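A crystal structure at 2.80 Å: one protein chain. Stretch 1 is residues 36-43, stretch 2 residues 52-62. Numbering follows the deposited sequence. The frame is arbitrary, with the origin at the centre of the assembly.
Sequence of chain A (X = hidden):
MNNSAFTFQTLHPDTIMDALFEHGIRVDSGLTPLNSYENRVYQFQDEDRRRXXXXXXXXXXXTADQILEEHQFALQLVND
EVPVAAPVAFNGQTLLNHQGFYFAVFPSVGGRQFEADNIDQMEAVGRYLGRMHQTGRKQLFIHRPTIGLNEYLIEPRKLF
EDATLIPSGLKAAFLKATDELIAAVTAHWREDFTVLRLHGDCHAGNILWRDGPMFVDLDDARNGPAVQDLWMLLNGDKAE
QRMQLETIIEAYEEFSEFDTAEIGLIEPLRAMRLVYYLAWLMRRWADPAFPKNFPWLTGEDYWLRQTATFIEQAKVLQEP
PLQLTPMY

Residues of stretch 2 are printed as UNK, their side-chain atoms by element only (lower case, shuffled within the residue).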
# COMPACT_ATOMS: atom_id res chain seq x y z
N SER A 36 -11.92 4.15 4.91
CA SER A 36 -10.51 3.97 4.57
C SER A 36 -9.80 4.28 5.88
O SER A 36 -10.07 5.31 6.50
CB SER A 36 -10.06 4.96 3.51
OG SER A 36 -8.64 4.96 3.40
N TYR A 37 -8.91 3.40 6.31
CA TYR A 37 -8.21 3.61 7.57
C TYR A 37 -7.15 4.71 7.54
O TYR A 37 -7.11 5.56 8.43
CB TYR A 37 -7.55 2.31 8.04
CG TYR A 37 -8.51 1.22 8.45
CD1 TYR A 37 -9.46 1.45 9.44
CD2 TYR A 37 -8.47 -0.04 7.85
CE1 TYR A 37 -10.35 0.46 9.82
CE2 TYR A 37 -9.35 -1.04 8.22
CZ TYR A 37 -10.29 -0.79 9.21
OH TYR A 37 -11.19 -1.77 9.57
N GLU A 38 -6.28 4.68 6.53
CA GLU A 38 -5.19 5.64 6.42
C GLU A 38 -5.60 7.10 6.41
O GLU A 38 -5.15 7.88 7.26
CB GLU A 38 -4.34 5.37 5.18
CG GLU A 38 -3.08 6.21 5.14
CD GLU A 38 -2.21 5.99 6.38
OE1 GLU A 38 -1.27 5.17 6.31
OE2 GLU A 38 -2.48 6.63 7.42
N ASN A 39 -6.43 7.47 5.44
CA ASN A 39 -6.89 8.84 5.32
C ASN A 39 -8.41 8.89 5.39
O ASN A 39 -9.07 7.87 5.24
CB ASN A 39 -6.42 9.42 3.98
CG ASN A 39 -5.02 8.98 3.61
OD1 ASN A 39 -4.03 9.38 4.24
ND2 ASN A 39 -4.92 8.15 2.56
N ARG A 40 -8.95 10.08 5.61
CA ARG A 40 -10.39 10.29 5.69
C ARG A 40 -10.94 10.62 4.30
O ARG A 40 -10.62 11.66 3.73
CB ARG A 40 -10.71 11.43 6.66
CG ARG A 40 -11.01 11.00 8.10
CD ARG A 40 -12.31 10.22 8.13
NE ARG A 40 -12.93 10.14 9.45
CZ ARG A 40 -14.11 9.56 9.69
NH1 ARG A 40 -14.59 9.53 10.92
NH2 ARG A 40 -14.80 9.00 8.70
N VAL A 41 -11.77 9.73 3.75
CA VAL A 41 -12.37 9.92 2.43
C VAL A 41 -13.88 10.04 2.49
O VAL A 41 -14.55 9.25 3.14
CB VAL A 41 -12.05 8.75 1.47
CG1 VAL A 41 -12.94 8.84 0.24
CG2 VAL A 41 -10.57 8.77 1.07
N TYR A 42 -14.41 11.04 1.79
CA TYR A 42 -15.85 11.28 1.74
C TYR A 42 -16.25 11.42 0.28
O TYR A 42 -15.46 11.90 -0.53
CB TYR A 42 -16.21 12.58 2.49
CG TYR A 42 -16.03 12.53 4.00
CD1 TYR A 42 -14.80 12.80 4.60
CD2 TYR A 42 -17.11 12.23 4.84
CE1 TYR A 42 -14.64 12.77 6.00
CE2 TYR A 42 -16.97 12.19 6.23
CZ TYR A 42 -15.74 12.46 6.81
OH TYR A 42 -15.61 12.42 8.18
N GLN A 43 -17.46 10.99 -0.06
CA GLN A 43 -17.97 11.06 -1.43
C GLN A 43 -19.01 12.18 -1.51
O GLN A 43 -19.64 12.53 -0.51
CB GLN A 43 -18.62 9.74 -1.82
CG GLN A 43 -19.12 9.66 -3.26
CD GLN A 43 -20.08 8.50 -3.48
OE1 GLN A 43 -21.22 8.53 -3.04
NE2 GLN A 43 -19.60 7.47 -4.17
N UNK A 52 -18.07 12.22 -6.76
CA UNK A 52 -16.68 12.58 -6.47
C UNK A 52 -16.32 12.10 -5.06
O UNK A 52 -17.18 11.63 -4.32
c UNK A 52 -14.71 15.05 -9.68
c UNK A 52 -16.52 14.11 -6.49
c UNK A 52 -15.68 15.81 -10.33
c UNK A 52 -14.99 14.48 -8.43
c UNK A 52 -16.92 16.00 -9.74
c UNK A 52 -16.23 14.67 -7.84
c UNK A 52 -17.19 15.43 -8.50
N UNK A 53 -15.06 12.24 -4.69
CA UNK A 53 -14.60 11.85 -3.36
C UNK A 53 -13.50 12.80 -2.92
O UNK A 53 -12.62 13.15 -3.71
c UNK A 53 -14.06 10.39 -3.30
c UNK A 53 -15.15 9.41 -3.64
c UNK A 53 -12.91 10.23 -4.25
N UNK A 54 -13.55 13.25 -1.67
CA UNK A 54 -12.51 14.13 -1.18
C UNK A 54 -11.65 13.23 -0.32
O UNK A 54 -12.17 12.36 0.38
c UNK A 54 -14.52 15.45 -0.45
c UNK A 54 -13.03 15.26 -0.27
c UNK A 54 -12.25 16.53 -0.57
N UNK A 55 -10.34 13.44 -0.37
CA UNK A 55 -9.43 12.64 0.41
C UNK A 55 -8.64 13.60 1.26
O UNK A 55 -7.94 14.46 0.72
c UNK A 55 -7.80 10.63 0.13
c UNK A 55 -8.49 11.85 -0.51
c UNK A 55 -6.44 8.54 -0.50
c UNK A 55 -6.81 10.00 -0.86
n UNK A 55 -7.45 7.51 -0.93
N UNK A 56 -8.77 13.48 2.57
CA UNK A 56 -8.01 14.33 3.46
C UNK A 56 -6.83 13.53 3.95
O UNK A 56 -6.98 12.62 4.75
c UNK A 56 -10.13 18.36 4.55
c UNK A 56 -9.36 17.24 4.85
c UNK A 56 -8.84 14.81 4.64
c UNK A 56 -11.23 18.24 3.71
c UNK A 56 -9.68 16.00 4.32
c UNK A 56 -10.78 15.90 3.48
c UNK A 56 -11.55 17.01 3.18
N UNK A 57 -5.66 13.87 3.44
CA UNK A 57 -4.44 13.19 3.82
C UNK A 57 -4.20 13.38 5.30
O UNK A 57 -4.19 14.51 5.79
c UNK A 57 -3.68 12.61 -1.17
c UNK A 57 -3.41 13.36 1.52
c UNK A 57 -3.19 11.71 -0.24
c UNK A 57 -3.06 12.09 1.09
c UNK A 57 -3.91 14.27 0.57
c UNK A 57 -3.30 13.74 2.98
c UNK A 57 -4.04 13.89 -0.78
o UNK A 57 -3.82 12.20 -2.48
N UNK A 58 -4.02 12.28 6.02
CA UNK A 58 -3.80 12.37 7.45
C UNK A 58 -2.51 13.12 7.77
O UNK A 58 -1.42 12.77 7.30
c UNK A 58 -2.44 10.29 8.36
n UNK A 58 -4.05 8.53 11.78
c UNK A 58 -2.48 9.41 9.63
n UNK A 58 -5.13 7.01 10.48
c UNK A 58 -4.23 7.96 10.61
n UNK A 58 -3.50 8.36 9.56
c UNK A 58 -3.80 10.97 8.10
N UNK A 59 -2.62 14.19 8.56
CA UNK A 59 -1.46 15.00 8.94
C UNK A 59 -0.32 14.16 9.49
O UNK A 59 -0.54 13.07 10.02
c UNK A 59 -3.83 14.65 9.26
c UNK A 59 -2.04 15.97 9.97
c UNK A 59 -3.25 15.23 10.51
N UNK A 60 0.89 14.67 9.34
CA UNK A 60 2.10 14.00 9.81
C UNK A 60 2.60 12.82 8.99
O UNK A 60 3.73 12.38 9.16
c UNK A 60 2.07 16.07 11.62
o UNK A 60 1.25 16.97 11.34
o UNK A 60 3.31 16.19 11.48
c UNK A 60 1.52 14.75 12.14
c UNK A 60 1.92 13.59 11.26
N UNK A 61 1.77 12.30 8.09
CA UNK A 61 2.19 11.17 7.28
C UNK A 61 3.06 11.62 6.11
O UNK A 61 4.27 11.38 6.11
n UNK A 61 -0.04 7.56 4.59
c UNK A 61 0.97 10.41 6.76
c UNK A 61 0.11 8.30 5.84
n UNK A 61 0.50 5.94 3.06
n UNK A 61 1.78 6.19 4.95
c UNK A 61 0.75 6.57 4.20
c UNK A 61 1.29 9.24 5.85
N UNK A 62 2.45 12.29 5.14
CA UNK A 62 3.15 12.78 3.95
C UNK A 62 3.29 14.30 3.95
O UNK A 62 2.45 15.01 4.50
c UNK A 62 1.33 10.20 1.80
c UNK A 62 5.48 8.82 3.13
c UNK A 62 3.41 9.92 2.56
c UNK A 62 2.94 8.68 2.08
n UNK A 62 1.67 8.88 1.62
c UNK A 62 4.98 7.61 2.64
c UNK A 62 3.72 7.51 2.11
c UNK A 62 2.36 10.88 2.37
c UNK A 62 4.71 9.99 3.10
c UNK A 62 2.39 12.36 2.68

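Position 52 carries seven side-chain carbons, one leading into a six-membered ring without a heteroatom, and the ring leads away from stretch 1: phenylalanine, F52. The backbone makes the contact, F52 O receiving a CA-H...O approach from Q43 CA at 3.0 Å, so the contact does not account for the ring.

Position 53 has three carbons, one carrying the other two, packed against V41 and Q43: valine, V53. Its CB lies 4.0 Å from V41 CG1, and the side chain shares a sheet face with V41 and Q43. A short side chain branched at CB suits an extended strand and packs close to its neighbours.

Position 54 shows the same three-carbon fork, set beside Y42, and is again valine, V54. It is buried on the face it shares with Y42, with V54 CG2 4.4 Å from Y42 CB, a compact apolar group in a place closed to solvent. Its backbone pairs with Y42 in both directions: V54 N donates to Y42 O at 2.6 Å, and Y42 N to V54 O at 3.0 Å.

At position 55 four carbons run in a row to a terminal nitrogen, touching V41 and N39: lysine, K55. The chain runs along V41, K55 CG lying 3.5 Å from V41 CG2, and K55 CE is 3.4 Å from N39 ND2. A long chain of this kind can cover an apolar neighbour and still end in a charge at a partly exposed site.

Position 56 again has one carbon and an all-carbon six-membered ring, with R40 O at the ring edge, hence phenylalanine, F56. Its side chain is buried on the face of R40 and Y42, where an apolar ring needs no polar partner. F56 N donates to R40 O at 2.8 Å, while the return bond from R40 N to F56 O, 3.3 Å, is weak.

Position 57 has one carbon, then a six-carbon ring bearing one oxygen, near N39: tyrosine, Y57. The closest approach is from Y57 CA to N39 OD1, 3.9 Å. Its CA-to-CB bond points away from stretch 1, so this contact does not explain the buried ring.

Position 58 has three carbons, a nitrogen, and a carbon bearing two more nitrogens, reaching Y37 and E38: arginine, R58. The guanidinium offers several donors to a turn rich in acceptors. R58 NE reaches E38 O and, in a salt bridge, E38 OE2, both at 2.9 Å; R58 NH1 donates to Y37 O at 3.2 Å.

At position 59 three carbons close a ring onto the backbone nitrogen, without touching stretch 1: proline, P59, whose ring restrains phi, here -51°, in the loop. Position 60, three carbons with two oxygens on the third, is out of reach: glutamate, E60, its charge at ease when exposed.

Position 61 has three carbons, a nitrogen, then a carbon carrying two more nitrogens, close to E38: arginine, R61. R61 NE forms a salt bridge with E38 OE1 at 3.2 Å; the oxygen lies over the guanidinium face, so charge alone joins them.

Position 62 has one carbon, then fused five- and six-membered rings holding eight carbons and one nitrogen, with no contact to stretch 1: tryptophan, W62. Its CA-to-CB bond points toward stretch 1, but the contact does not account for it.

The contact thus combines an antiparallel ladder, R40 and Y42 pairing with F56 and V54, with a charged cluster in which E38 meets both arginines.

Stretch 2, residues 52-62: FVVKFYRPERW
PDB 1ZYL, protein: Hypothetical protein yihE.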